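Uncharacterized protein DUF305 (Deinococcus radiodurans R1, PDB 3BT5) is of unknown function but folds as an almost wholly helical DUF305 domain, a family grouped with the ferritin-like proteins. Local coordinates at residues P75-P78 / E79-R82; E104-F107 / L108-M111; P8-P11 / Q12-Q15. All blocks are in the same frame, centred on the assembly; numbering follows the deposited sequence.

Contact 1 of 3, residues P75-P78 / E79-R82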
# COMPACT_ATOMS: atom_id res chain seq x y z
N PRO A 75 13.22 8.61 4.16
CA PRO A 75 12.95 7.31 3.55
C PRO A 75 13.02 6.15 4.57
O PRO A 75 13.83 6.17 5.52
CB PRO A 75 14.05 7.18 2.49
CG PRO A 75 14.47 8.59 2.19
CD PRO A 75 14.31 9.34 3.48
N ILE A 76 12.15 5.17 4.40
CA ILE A 76 12.22 3.93 5.19
C ILE A 76 13.44 3.09 4.74
O ILE A 76 13.72 3.03 3.54
CB ILE A 76 10.92 3.15 5.02
CG1 ILE A 76 9.74 4.02 5.52
CG2 ILE A 76 11.03 1.81 5.75
CD1 ILE A 76 8.39 3.52 5.02
N SER A 77 14.18 2.50 5.70
CA SER A 77 15.30 1.58 5.40
C SER A 77 14.85 0.27 4.79
O SER A 77 13.74 -0.17 5.07
CB SER A 77 16.05 1.20 6.67
OG SER A 77 15.34 0.27 7.49
N PRO A 78 15.70 -0.36 3.96
CA PRO A 78 15.29 -1.65 3.38
C PRO A 78 14.79 -2.69 4.39
O PRO A 78 13.76 -3.32 4.15
CB PRO A 78 16.55 -2.12 2.62
CG PRO A 78 17.18 -0.83 2.19
CD PRO A 78 17.01 0.07 3.43
N GLU A 79 15.51 -2.86 5.52
CA GLU A 79 15.07 -3.88 6.47
C GLU A 79 13.71 -3.54 7.08
O GLU A 79 12.83 -4.39 7.26
CB GLU A 79 16.08 -4.01 7.61
CG GLU A 79 15.73 -5.08 8.65
CD GLU A 79 16.50 -4.94 9.97
OE1 GLU A 79 17.07 -3.86 10.25
OE2 GLU A 79 16.53 -5.93 10.75
N HIS A 80 13.54 -2.27 7.42
CA HIS A 80 12.28 -1.87 8.01
C HIS A 80 11.15 -1.88 7.00
O HIS A 80 10.04 -2.26 7.35
CB HIS A 80 12.47 -0.57 8.73
CG HIS A 80 13.28 -0.73 9.99
ND1 HIS A 80 14.15 0.23 10.46
CD2 HIS A 80 13.39 -1.78 10.85
CE1 HIS A 80 14.73 -0.20 11.57
NE2 HIS A 80 14.28 -1.41 11.84
N ALA A 81 11.43 -1.51 5.75
CA ALA A 81 10.44 -1.66 4.68
C ALA A 81 9.99 -3.12 4.57
O ALA A 81 8.77 -3.41 4.46
CB ALA A 81 11.02 -1.15 3.35
N ARG A 82 10.94 -4.04 4.62
CA ARG A 82 10.58 -5.46 4.55
C ARG A 82 9.66 -5.85 5.70
O ARG A 82 8.68 -6.58 5.51
CB ARG A 82 11.83 -6.33 4.56
CG ARG A 82 11.52 -7.83 4.50
CD ARG A 82 12.74 -8.62 4.05
NE ARG A 82 12.79 -9.93 4.69
CZ ARG A 82 12.09 -11.00 4.30
NH1 ARG A 82 11.27 -10.93 3.26
NH2 ARG A 82 12.22 -12.14 4.97
O HOH W 1 17.35 -0.59 9.48
O HOH W 2 13.64 3.01 8.80

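Contact 2 of 3, residues E104-F107 / L108-M111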
# COMPACT_ATOMS: atom_id res chain seq x y z
N GLU A 104 2.50 -11.96 -12.82
CA GLU A 104 1.14 -11.73 -12.32
C GLU A 104 0.91 -12.34 -10.95
O GLU A 104 0.29 -11.71 -10.07
CB GLU A 104 0.12 -12.31 -13.32
CG GLU A 104 0.08 -11.50 -14.61
CD GLU A 104 -0.55 -12.25 -15.76
OE1 GLU A 104 -0.69 -13.49 -15.68
OE2 GLU A 104 -0.86 -11.58 -16.76
N ARG A 105 1.36 -13.58 -10.75
CA ARG A 105 1.22 -14.21 -9.44
C ARG A 105 2.05 -13.49 -8.40
O ARG A 105 1.59 -13.33 -7.26
CB ARG A 105 1.59 -15.70 -9.51
CG ARG A 105 0.56 -16.47 -10.30
CD ARG A 105 0.85 -17.96 -10.31
NE ARG A 105 0.80 -18.54 -8.96
CZ ARG A 105 -0.31 -18.93 -8.34
NH1 ARG A 105 -1.49 -18.81 -8.94
NH2 ARG A 105 -0.24 -19.44 -7.12
N GLN A 106 3.28 -13.11 -8.75
CA GLN A 106 4.12 -12.36 -7.82
C GLN A 106 3.47 -11.03 -7.45
O GLN A 106 3.53 -10.61 -6.30
CB GLN A 106 5.50 -12.11 -8.46
CG GLN A 106 6.51 -13.15 -8.20
CD GLN A 106 6.80 -13.28 -6.70
OE1 GLN A 106 6.27 -14.17 -6.07
NE2 GLN A 106 7.64 -12.38 -6.14
N PHE A 107 2.87 -10.35 -8.41
CA PHE A 107 2.18 -9.10 -8.11
C PHE A 107 1.14 -9.30 -7.01
O PHE A 107 1.07 -8.52 -6.06
CB PHE A 107 1.53 -8.53 -9.38
CG PHE A 107 0.51 -7.47 -9.12
CD1 PHE A 107 0.92 -6.19 -8.78
CD2 PHE A 107 -0.84 -7.75 -9.22
CE1 PHE A 107 -0.00 -5.19 -8.55
CE2 PHE A 107 -1.79 -6.75 -8.96
CZ PHE A 107 -1.36 -5.48 -8.61
N LEU A 108 0.34 -10.36 -7.14
CA LEU A 108 -0.70 -10.61 -6.15
C LEU A 108 -0.09 -10.98 -4.80
O LEU A 108 -0.51 -10.46 -3.77
CB LEU A 108 -1.63 -11.73 -6.63
CG LEU A 108 -2.41 -11.31 -7.89
CD1 LEU A 108 -3.05 -12.55 -8.57
CD2 LEU A 108 -3.47 -10.28 -7.54
N ARG A 109 0.92 -11.86 -4.80
CA ARG A 109 1.56 -12.23 -3.54
C ARG A 109 2.19 -11.01 -2.86
O ARG A 109 2.05 -10.83 -1.64
CB ARG A 109 2.59 -13.32 -3.75
CG ARG A 109 1.99 -14.64 -4.18
CD ARG A 109 3.05 -15.68 -4.14
NE ARG A 109 3.96 -15.54 -5.27
CZ ARG A 109 3.93 -16.32 -6.35
NH1 ARG A 109 4.79 -16.13 -7.33
NH2 ARG A 109 3.04 -17.30 -6.43
N LEU A 110 2.88 -10.18 -3.63
CA LEU A 110 3.54 -9.02 -3.05
C LEU A 110 2.52 -8.02 -2.56
O LEU A 110 2.70 -7.44 -1.50
CB LEU A 110 4.47 -8.35 -4.07
CG LEU A 110 5.70 -9.19 -4.48
CD1 LEU A 110 6.40 -8.49 -5.63
CD2 LEU A 110 6.65 -9.38 -3.28
N MET A 111 1.45 -7.80 -3.33
CA MET A 111 0.48 -6.81 -2.89
C MET A 111 -0.30 -7.31 -1.67
O MET A 111 -0.64 -6.51 -0.80
CB MET A 111 -0.47 -6.43 -4.03
CG MET A 111 -1.35 -5.22 -3.70
SD MET A 111 -0.46 -3.62 -3.75
CE MET A 111 -0.31 -3.43 -5.53
O HOH W 3 0.87 -18.78 -4.66

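Contact 3 of 3, residues P8-P11 / Q12-Q15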
# COMPACT_ATOMS: atom_id res chain seq x y z
N PRO A 8 -1.91 19.64 18.70
CA PRO A 8 -1.13 19.21 17.54
C PRO A 8 -1.05 17.69 17.45
O PRO A 8 -1.23 16.99 18.47
CB PRO A 8 0.26 19.82 17.79
CG PRO A 8 0.11 20.73 19.00
CD PRO A 8 -1.06 20.20 19.76
N ALA A 9 -0.80 17.17 16.25
CA ALA A 9 -0.65 15.73 16.06
C ALA A 9 0.54 15.23 16.88
O ALA A 9 1.57 15.91 16.96
CB ALA A 9 -0.43 15.43 14.60
N THR A 10 0.41 14.05 17.47
CA THR A 10 1.49 13.50 18.30
C THR A 10 2.62 12.98 17.41
O THR A 10 2.42 12.72 16.23
CB THR A 10 0.99 12.32 19.17
OG1 THR A 10 0.65 11.23 18.30
CG2 THR A 10 -0.24 12.70 20.01
N PRO A 11 3.83 12.84 17.96
CA PRO A 11 4.91 12.26 17.16
C PRO A 11 4.55 10.88 16.58
O PRO A 11 4.90 10.58 15.42
CB PRO A 11 6.06 12.16 18.17
CG PRO A 11 5.79 13.31 19.13
CD PRO A 11 4.29 13.32 19.28
N GLN A 12 3.83 10.06 17.33
CA GLN A 12 3.38 8.76 16.81
C GLN A 12 2.42 8.93 15.63
O GLN A 12 2.50 8.19 14.64
CB GLN A 12 2.71 7.93 17.91
CG GLN A 12 2.08 6.64 17.43
CD GLN A 12 1.30 5.92 18.54
OE1 GLN A 12 0.73 6.55 19.45
NE2 GLN A 12 1.24 4.59 18.45
N GLU A 13 1.49 9.90 15.73
CA GLU A 13 0.57 10.14 14.62
C GLU A 13 1.29 10.65 13.39
O GLU A 13 1.00 10.24 12.25
CB GLU A 13 -0.53 11.13 15.03
CG GLU A 13 -1.49 10.53 16.03
CD GLU A 13 -2.45 11.56 16.64
OE1 GLU A 13 -2.07 12.73 16.85
OE2 GLU A 13 -3.59 11.15 16.91
N VAL A 14 2.22 11.58 13.59
CA VAL A 14 2.99 12.12 12.47
C VAL A 14 3.77 10.98 11.78
O VAL A 14 3.73 10.84 10.55
CB VAL A 14 3.94 13.23 12.94
CG1 VAL A 14 4.88 13.66 11.80
CG2 VAL A 14 3.12 14.42 13.46
N GLN A 15 4.46 10.17 12.57
CA GLN A 15 5.24 9.10 11.96
C GLN A 15 4.34 8.10 11.23
O GLN A 15 4.69 7.59 10.15
CB GLN A 15 6.05 8.35 13.03
CG GLN A 15 6.71 7.09 12.43
CD GLN A 15 7.41 6.22 13.48
OE1 GLN A 15 6.78 5.46 14.21
NE2 GLN A 15 8.71 6.36 13.55
O HOH W 4 -3.42 14.53 18.44
O HOH W 5 -0.61 9.02 19.15

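Contact 1 of 3, residues P75-P78 / E79-R82
Ser77 OG takes a hydrogen bond from the backbone N-H of His80, at 3.1 Å between Ser77 OG and His80 N. The bond is fairly straight, with an N-H...O angle of 157°. The hydroxyl sits between the backbone N and the carbonyl carbon of its own residue (chi1 75°), which turns it back over the start of the helix. The same residue gives its carbonyl to the first full helical turn: Ala81 N lies 2.8 Å from Ser77 O. Pro78 follows at the first helical position, and Pro78 O accepts from Arg82 N at 2.9 Å. Ile76 sends CG2 against Ala81. Ile76 CG2 comes within 3.8 Å of Ala81 CB, the apolar touch of the contact.

Two waters bridge around the cap. One bonds Ser77 OG and, weakly, Glu79 OE1. It also rests over a face of the His80 ring, toward the rim. The other accepts from Ser77 N and meets His80 ND1 in the ring plane, at 3.3 Å. With an alanine in place of Ser77, His80 N would probably lose its cap and the first water would keep only its weak bond to Glu79 OE1. Further out, Ile76 N bonds Gln22 OE1 of helix 11-37, while Ile76 and Ala81 touch Met84 and Met86. The arrangement is a serine N-cap followed by proline, opening the short surface helix 78-83.

Contact 2 of 3, residues E104-F107 / L108-M111
Glu104 meets Leu108 through its backbone, with Leu108 N 3.2 Å from Glu104 O. Glu104 OE2 bonds Ser38 OG, just past helix 11-37. Arg105 accepts from Arg109 N through its carbonyl. Its side chain runs near that of Arg109, with the two guanidinium planes 62° apart. These like charges come close, with Arg105 NE and Arg109 NH2 3.6 Å apart and no bond between them. One water accepts from Arg109 NH2 and, weakly, from Arg105 NH2. Arg105 NH1 also makes a weak bond to Leu156 O.

Gln106 bends at chi2 (-61°), which brings its amide back beside Arg109. Gln106 OE1 receives two hydrogen bonds, from Arg109 NE and from Arg109 NH1, each at 2.8 Å. The grip is side-on, and OE1 lies close to the guanidinium plane. NH1 meets a lone pair in the carbonyl plane; NE comes in tilted from it. Phe107 and Met111 lie side by side and point the same way, with Phe107 CE1 3.5 Å from Met111 CE. The ring also reaches Leu108, where Phe107 CD2 is 4.0 Å from Leu108 CD2. Met34 and Leu95 pack on Phe107, and Met152 touches both Leu108 and Met111.

The chemistry thus divides this part of the helix. Its apolar face is buried among three helices. On its polar face, the amide oxygen and the water probably ease the closeness of two positive charges and fix how the Arg109 guanidinium is turned.

Contact 3 of 3, residues P8-P11 / Q12-Q15
Thr10 and Glu13 exchange hydrogen bonds in a capping box. Thr10 OG1 accepts from Glu13 N at 3.0 Å, and Glu13 OE1 accepts from Thr10 N at 2.9 Å. The second bond is nearly straight, at 170°, and reaches OE1 on its anti side. Glu13 has CG beside its own backbone N (chi1 -70°) and an extended chain beyond, which carries the carboxylate back to Thr10. Thr10 O then accepts from Val14 N, and Pro11 O from Gln15 N. The close-packed side is apolar: Ala9 CB rests 3.9 Å from Val14 CG2.

The looser part is bridged by water, and Thr10 and Gln12 are exposed there. One water donates hydrogen bonds to Pro8 O and to Glu13 OE1, the latter at 2.8 Å. Another bonds Thr10 OG1 at 2.7 Å and donates to Gln12 OE1, tying the glutamine to the cap. Gln15 is extended, and its CB is the side-chain atom near Pro11 O.

The box starts helix 11-37. Trp68, at the end of helix 41-68, touches Ala9 and Val14. Glu13 OE2 bonds Arg131 N just ahead of helix 132-158, so the cap joins the beginning of one helix to the end of helix 41-68 and the approach to helix 132-158.

Overall arrangement
All three contacts are local, each within one or two helical turns. Contacts 1 and 3 both open helices with a hydroxyl N-cap followed by proline. Contact 3 adds a returning glutamate bond, making a capping box; in contact 1 a histidine holds the equivalent place and is joined through water. Contact 1 is at the surface and contact 3 is partly buried. Contact 2 differs in kind: it lies within helix 100-122, is mostly buried, and combines apolar packing with an arginine-glutamine pair. Helix 11-37 links them, since contact 3 begins it and both others touch it. Contacts 2 and 3 lie on opposite sides of the chain's centre, with their own centres about 32 Å apart.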